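PDB 3H3E: metallo-beta-lactamase domain-containing protein from Thermotoga maritima, which is of unknown function but binds zinc and belongs to the metallo-beta-lactamase superfamily, probably acting as a metal-dependent hydrolase or possibly a transferase. Local coordinates for residues A[69-74]-A[180-185]; A[176-181]-A[205-210]. The protein carries 2 engineered substitutions. All coordinates share one frame; numbering follows the deposited sequence.

Contact 1 of 2, residues A[69-74]-A[180-185]; sequences HGHYDH and CSHRGI. With ZN (zinc ion), chain B.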
loop_
_atom_site.group_PDB
_atom_site.type_symbol
_atom_site.label_atom_id
_atom_site.label_comp_id
_atom_site.label_asym_id
_atom_site.label_seq_id
_atom_site.Cartn_x
_atom_site.Cartn_y
_atom_site.Cartn_z
ATOM N N HIS A 69 -3.612 -1.514 5.396
ATOM C CA HIS A 69 -3.571 -1.442 6.850
ATOM C C HIS A 69 -4.654 -0.476 7.345
ATOM O O HIS A 69 -5.174 0.328 6.576
ATOM C CB HIS A 69 -2.162 -1.084 7.362
ATOM C CG HIS A 69 -1.683 0.275 6.965
ATOM N ND1 HIS A 69 -1.603 0.687 5.651
ATOM C CD2 HIS A 69 -1.233 1.312 7.710
ATOM C CE1 HIS A 69 -1.145 1.927 5.605
ATOM N NE2 HIS A 69 -0.911 2.329 6.842
ATOM N N GLY A 70 -5.026 -0.576 8.615
ATOM C CA GLY A 70 -6.139 0.211 9.123
ATOM C C GLY A 70 -5.860 1.632 9.578
ATOM O O GLY A 70 -6.402 2.057 10.585
ATOM N N HIS A 71 -5.023 2.365 8.849
ATOM C CA HIS A 71 -4.882 3.806 9.063
ATOM C C HIS A 71 -5.950 4.604 8.308
ATOM O O HIS A 71 -6.417 4.191 7.241
ATOM C CB HIS A 71 -3.509 4.290 8.621
ATOM C CG HIS A 71 -2.496 4.304 9.715
ATOM N ND1 HIS A 71 -1.167 4.005 9.501
ATOM C CD2 HIS A 71 -2.616 4.574 11.037
ATOM C CE1 HIS A 71 -0.510 4.101 10.644
ATOM N NE2 HIS A 71 -1.366 4.445 11.592
ATOM N N TYR A 72 -6.310 5.757 8.866
ATOM C CA TYR A 72 -7.334 6.650 8.309
ATOM C C TYR A 72 -7.090 7.058 6.846
ATOM O O TYR A 72 -8.026 7.158 6.074
ATOM C CB TYR A 72 -7.439 7.914 9.183
ATOM C CG TYR A 72 -6.275 8.855 8.996
ATOM C CD1 TYR A 72 -6.394 9.999 8.218
ATOM C CD2 TYR A 72 -5.046 8.576 9.558
ATOM C CE1 TYR A 72 -5.322 10.847 8.019
ATOM C CE2 TYR A 72 -3.970 9.412 9.366
ATOM C CZ TYR A 72 -4.113 10.545 8.597
ATOM O OH TYR A 72 -3.034 11.382 8.417
ATOM N N ASP A 73 -5.835 7.303 6.476
ATOM C CA ASP A 73 -5.488 7.763 5.134
ATOM C C ASP A 73 -5.509 6.635 4.100
ATOM O O ASP A 73 -5.236 6.870 2.927
ATOM C CB ASP A 73 -4.129 8.507 5.111
ATOM C CG ASP A 73 -2.979 7.684 5.695
ATOM O OD1 ASP A 73 -3.169 7.120 6.780
ATOM O OD2 ASP A 73 -1.884 7.583 5.079
ATOM N N HIS A 74 -5.838 5.418 4.530
ATOM C CA HIS A 74 -5.903 4.273 3.619
ATOM C C HIS A 74 -7.278 3.644 3.610
ATOM O O HIS A 74 -7.740 3.153 2.587
ATOM C CB HIS A 74 -4.822 3.240 3.962
ATOM C CG HIS A 74 -3.439 3.790 3.841
ATOM N ND1 HIS A 74 -2.596 3.462 2.803
ATOM C CD2 HIS A 74 -2.780 4.710 4.586
ATOM C CE1 HIS A 74 -1.463 4.131 2.935
ATOM N NE2 HIS A 74 -1.550 4.901 4.007
ATOM N N CYS A 180 1.869 1.590 2.824
ATOM C CA CYS A 180 2.805 2.408 3.576
ATOM C C CYS A 180 4.101 1.680 3.967
ATOM O O CYS A 180 5.106 2.312 4.284
ATOM C CB CYS A 180 2.108 3.020 4.800
ATOM S SG CYS A 180 2.034 4.801 4.786
ATOM N N SER A 181 4.075 0.356 3.949
ATOM C CA SER A 181 5.254 -0.438 4.283
ATOM C C SER A 181 5.801 -0.134 5.670
ATOM O O SER A 181 6.957 0.230 5.811
ATOM C CB SER A 181 6.359 -0.214 3.259
ATOM O OG SER A 181 5.890 -0.447 1.949
ATOM N N HIS A 182 4.986 -0.307 6.698
ATOM C CA HIS A 182 5.417 0.003 8.057
ATOM C C HIS A 182 6.391 -1.042 8.582
ATOM O O HIS A 182 7.246 -0.767 9.423
ATOM C CB HIS A 182 4.206 0.097 8.979
ATOM C CG HIS A 182 3.462 1.393 8.868
ATOM N ND1 HIS A 182 3.980 2.589 9.316
ATOM C CD2 HIS A 182 2.237 1.678 8.368
ATOM C CE1 HIS A 182 3.103 3.554 9.100
ATOM N NE2 HIS A 182 2.038 3.028 8.525
ATOM N N ARG A 183 6.250 -2.252 8.075
ATOM C CA ARG A 183 7.089 -3.344 8.508
ATOM C C ARG A 183 8.412 -3.352 7.763
ATOM O O ARG A 183 9.288 -4.140 8.081
ATOM C CB ARG A 183 6.360 -4.665 8.327
ATOM C CG ARG A 183 5.165 -4.837 9.257
ATOM C CD ARG A 183 4.961 -6.323 9.491
ATOM N NE ARG A 183 4.594 -6.589 10.866
ATOM C CZ ARG A 183 5.028 -7.625 11.566
ATOM N NH1 ARG A 183 5.846 -8.498 11.018
ATOM N NH2 ARG A 183 4.644 -7.780 12.820
ATOM N N GLY A 184 8.554 -2.460 6.784
ATOM C CA GLY A 184 9.780 -2.338 6.010
ATOM C C GLY A 184 9.629 -2.811 4.578
ATOM O O GLY A 184 9.265 -3.955 4.346
ATOM N N ILE A 185 9.889 -1.940 3.607
ATOM C CA ILE A 185 9.645 -2.296 2.212
ATOM C C ILE A 185 10.617 -3.376 1.789
ATOM O O ILE A 185 10.282 -4.243 0.983
ATOM C CB ILE A 185 9.733 -1.083 1.280
ATOM C CG1 ILE A 185 9.412 -1.470 -0.163
ATOM C CG2 ILE A 185 11.109 -0.480 1.338
ATOM C CD1 ILE A 185 8.194 -2.269 -0.349
HETATM ZN ZN ZN B . 0.118 4.172 7.733
#
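His69 and His71 meet His182 through a shared zinc ion, a metal-bridged contact in the interior of the metallo-beta-lactamase fold, where loops following strand 64-66 of one sheet and strand 173-178 of the other converge. Residues 69-74, His-Gly-His-Tyr-Asp-His, are the HxHxDH signature of the superfamily. The zinc is bound by His69 NE2 at 2.3 Å, by His71 ND1 at 2.2 Å and by His182 NE2 at 2.4 Å, so the first two histidines of the signature bind through different ring nitrogens. With CG of His69 held between its backbone N and carbonyl carbon (chi1 64°), the ring reaches toward the metal, tip first. His69 NE2 meets the edge of the His182 ring near that ring's plane, and the two rings are turned 68° apart. The three liganding nitrogens approach one another closely without hydrogen bonding, because each spends its lone pair on the metal. Second-shell bonds position the loops: Asp162 receives the backbone N-H of Gly70 and Glu163 that of His182. His74 belongs to the other half of the signature; its ND1 is hydrogen-bonded to Asp43, and with Asp73 and His236 it may outline a second metal site, vacant here. Cys180 packs beside the His69 and His74 rings. Its CB lies 3.5 Å from His69 CE1, while its sulfur, tied up in a disulfide with Cys237, is not a zinc ligand. That SG packs obliquely against the His74 ring, 3.7 Å from His74 NE2.

Contact 2 of 2, residues A[176-181]-A[205-210]; sequences VITGCS and GGFHLL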
loop_
_atom_site.group_PDB
_atom_site.type_symbol
_atom_site.label_atom_id
_atom_site.label_comp_id
_atom_site.label_asym_id
_atom_site.label_seq_id
_atom_site.Cartn_x
_atom_site.Cartn_y
_atom_site.Cartn_z
ATOM N N VAL A 176 4.253 -5.364 -7.384
ATOM C CA VAL A 176 4.007 -5.317 -5.958
ATOM C C VAL A 176 3.425 -3.965 -5.606
ATOM O O VAL A 176 3.974 -2.939 -5.972
ATOM C CB VAL A 176 5.308 -5.521 -5.159
ATOM C CG1 VAL A 176 5.053 -5.384 -3.665
ATOM C CG2 VAL A 176 5.920 -6.850 -5.471
ATOM N N ILE A 177 2.295 -3.973 -4.910
ATOM C CA ILE A 177 1.626 -2.742 -4.527
ATOM C C ILE A 177 1.478 -2.669 -3.016
ATOM O O ILE A 177 0.933 -3.578 -2.373
ATOM C CB ILE A 177 0.272 -2.579 -5.231
ATOM C CG1 ILE A 177 0.480 -2.428 -6.737
ATOM C CG2 ILE A 177 -0.442 -1.335 -4.727
ATOM C CD1 ILE A 177 0.632 -3.713 -7.435
ATOM N N THR A 178 2.009 -1.592 -2.450
ATOM C CA THR A 178 2.090 -1.465 -1.004
ATOM C C THR A 178 1.535 -0.111 -0.613
ATOM O O THR A 178 1.613 0.841 -1.384
ATOM C CB THR A 178 3.530 -1.679 -0.481
ATOM O OG1 THR A 178 3.531 -1.594 0.939
ATOM C CG2 THR A 178 4.472 -0.648 -1.026
ATOM N N GLY A 179 0.938 -0.039 0.568
ATOM C CA GLY A 179 0.311 1.185 1.023
ATOM C C GLY A 179 1.312 2.067 1.722
ATOM O O GLY A 179 1.601 3.159 1.267
ATOM N N CYS A 180 1.869 1.590 2.824
ATOM C CA CYS A 180 2.805 2.408 3.576
ATOM C C CYS A 180 4.101 1.680 3.967
ATOM O O CYS A 180 5.106 2.312 4.284
ATOM C CB CYS A 180 2.108 3.020 4.800
ATOM S SG CYS A 180 2.034 4.801 4.786
ATOM N N SER A 181 4.075 0.356 3.949
ATOM C CA SER A 181 5.254 -0.438 4.283
ATOM C C SER A 181 5.801 -0.134 5.670
ATOM O O SER A 181 6.957 0.230 5.811
ATOM C CB SER A 181 6.359 -0.214 3.259
ATOM O OG SER A 181 5.890 -0.447 1.949
ATOM N N GLY A 205 3.993 2.214 -4.541
ATOM C CA GLY A 205 3.290 2.511 -3.304
ATOM C C GLY A 205 4.152 3.280 -2.334
ATOM O O GLY A 205 5.242 3.704 -2.691
ATOM N N GLY A 206 3.670 3.453 -1.107
ATOM C CA GLY A 206 4.398 4.222 -0.110
ATOM C C GLY A 206 5.345 3.381 0.718
ATOM O O GLY A 206 5.004 2.266 1.108
ATOM N N PHE A 207 6.534 3.915 0.993
ATOM C CA PHE A 207 7.573 3.160 1.707
ATOM C C PHE A 207 7.886 3.704 3.102
ATOM O O PHE A 207 8.660 3.107 3.843
ATOM C CB PHE A 207 8.886 3.068 0.895
ATOM C CG PHE A 207 8.711 2.566 -0.524
ATOM C CD1 PHE A 207 7.630 1.771 -0.878
ATOM C CD2 PHE A 207 9.635 2.882 -1.494
ATOM C CE1 PHE A 207 7.475 1.329 -2.179
ATOM C CE2 PHE A 207 9.485 2.431 -2.785
ATOM C CZ PHE A 207 8.408 1.655 -3.127
ATOM N N HIS A 208 7.302 4.844 3.443
ATOM C CA HIS A 208 7.437 5.426 4.775
ATOM C C HIS A 208 8.875 5.665 5.190
ATOM O O HIS A 208 9.338 5.141 6.204
ATOM C CB HIS A 208 6.724 4.583 5.836
ATOM C CG HIS A 208 6.293 5.377 7.031
ATOM N ND1 HIS A 208 5.204 6.225 7.007
ATOM C CD2 HIS A 208 6.814 5.468 8.278
ATOM C CE1 HIS A 208 5.068 6.799 8.190
ATOM N NE2 HIS A 208 6.036 6.361 8.978
ATOM N N LEU A 209 9.569 6.499 4.432
ATOM C CA LEU A 209 10.982 6.705 4.674
ATOM C C LEU A 209 11.344 8.098 5.168
ATOM O O LEU A 209 12.517 8.463 5.192
ATOM C CB LEU A 209 11.752 6.348 3.416
ATOM C CG LEU A 209 11.584 4.852 3.132
ATOM C CD1 LEU A 209 12.188 4.478 1.792
ATOM C CD2 LEU A 209 12.190 4.029 4.269
ATOM N N LEU A 210 10.336 8.861 5.580
ATOM C CA LEU A 210 10.535 10.223 6.076
ATOM C C LEU A 210 11.286 10.291 7.404
ATOM O O LEU A 210 11.999 11.260 7.675
ATOM C CB LEU A 210 9.191 10.932 6.209
ATOM C CG LEU A 210 8.706 11.597 4.923
ATOM C CD1 LEU A 210 7.386 12.316 5.145
ATOM C CD2 LEU A 210 9.761 12.561 4.407
#
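Ser181 OG is gripped from two directions: it accepts a hydrogen bond from Thr178 OG1 at 2.8 Å and donates one to Gly206 O at 3.0 Å. The relay links the loops that follow two neighbouring parallel strands, 173-178 and 200-204, joined through helix 185-193 in a beta-alpha-beta crossover. The serine hydroxyl approaches in the plane of the Gly206 carbonyl, with a C=O...OG angle of 147°. For Thr178, the hydroxyl lies anti to the backbone N (chi1 -178°), which turns OG1 to Ser181 and sends the methyl to Phe207. That methyl, CG2, touches the rim of the Phe207 ring in its plane, 3.8 Å from Phe207 CE1. The Phe207 side chain also touches Ile185, Val232 and Pro234, and Thr238 OG1 bonds to the Phe207 backbone N, so the aromatic residue joins the loop to helix 185-193 and to strand 231-235. As the strands give way to loops, regular pairing fades. The Gly206 N-H is shared between two weak bonds, to Thr178 O at 3.3 Å and to Gly179 O at 3.2 Å, both well bent. Gly205, just before it, has a phi of 139°, a value rare outside glycine, where the chain turns its corner. Farther along, His208 CB packs against the Cys180 carbonyl oxygen, and His208 ND1 comes within 4.1 Å of Cys180 SG.

Following the chain from the N terminus, residues 69-74 lead from strand 64-66 into helix 72-75. About a hundred residues later, contact 1 closes that long loop at 180-185 and ties the two large sheets together. Contact 2 starts on the same ground, since 176-181 and 180-185 share Cys180 and Ser181, and closes a much shorter loop around helix 185-193 within the second sheet. The two loops thus follow one another, neither nested in the other. They also touch directly: His182 CE1 lies 3.9 Å from His208 CE1, and Ile185 CG1 lies 3.8 Å from Phe207 CD1, so the zinc-binding loop rests against 205-210.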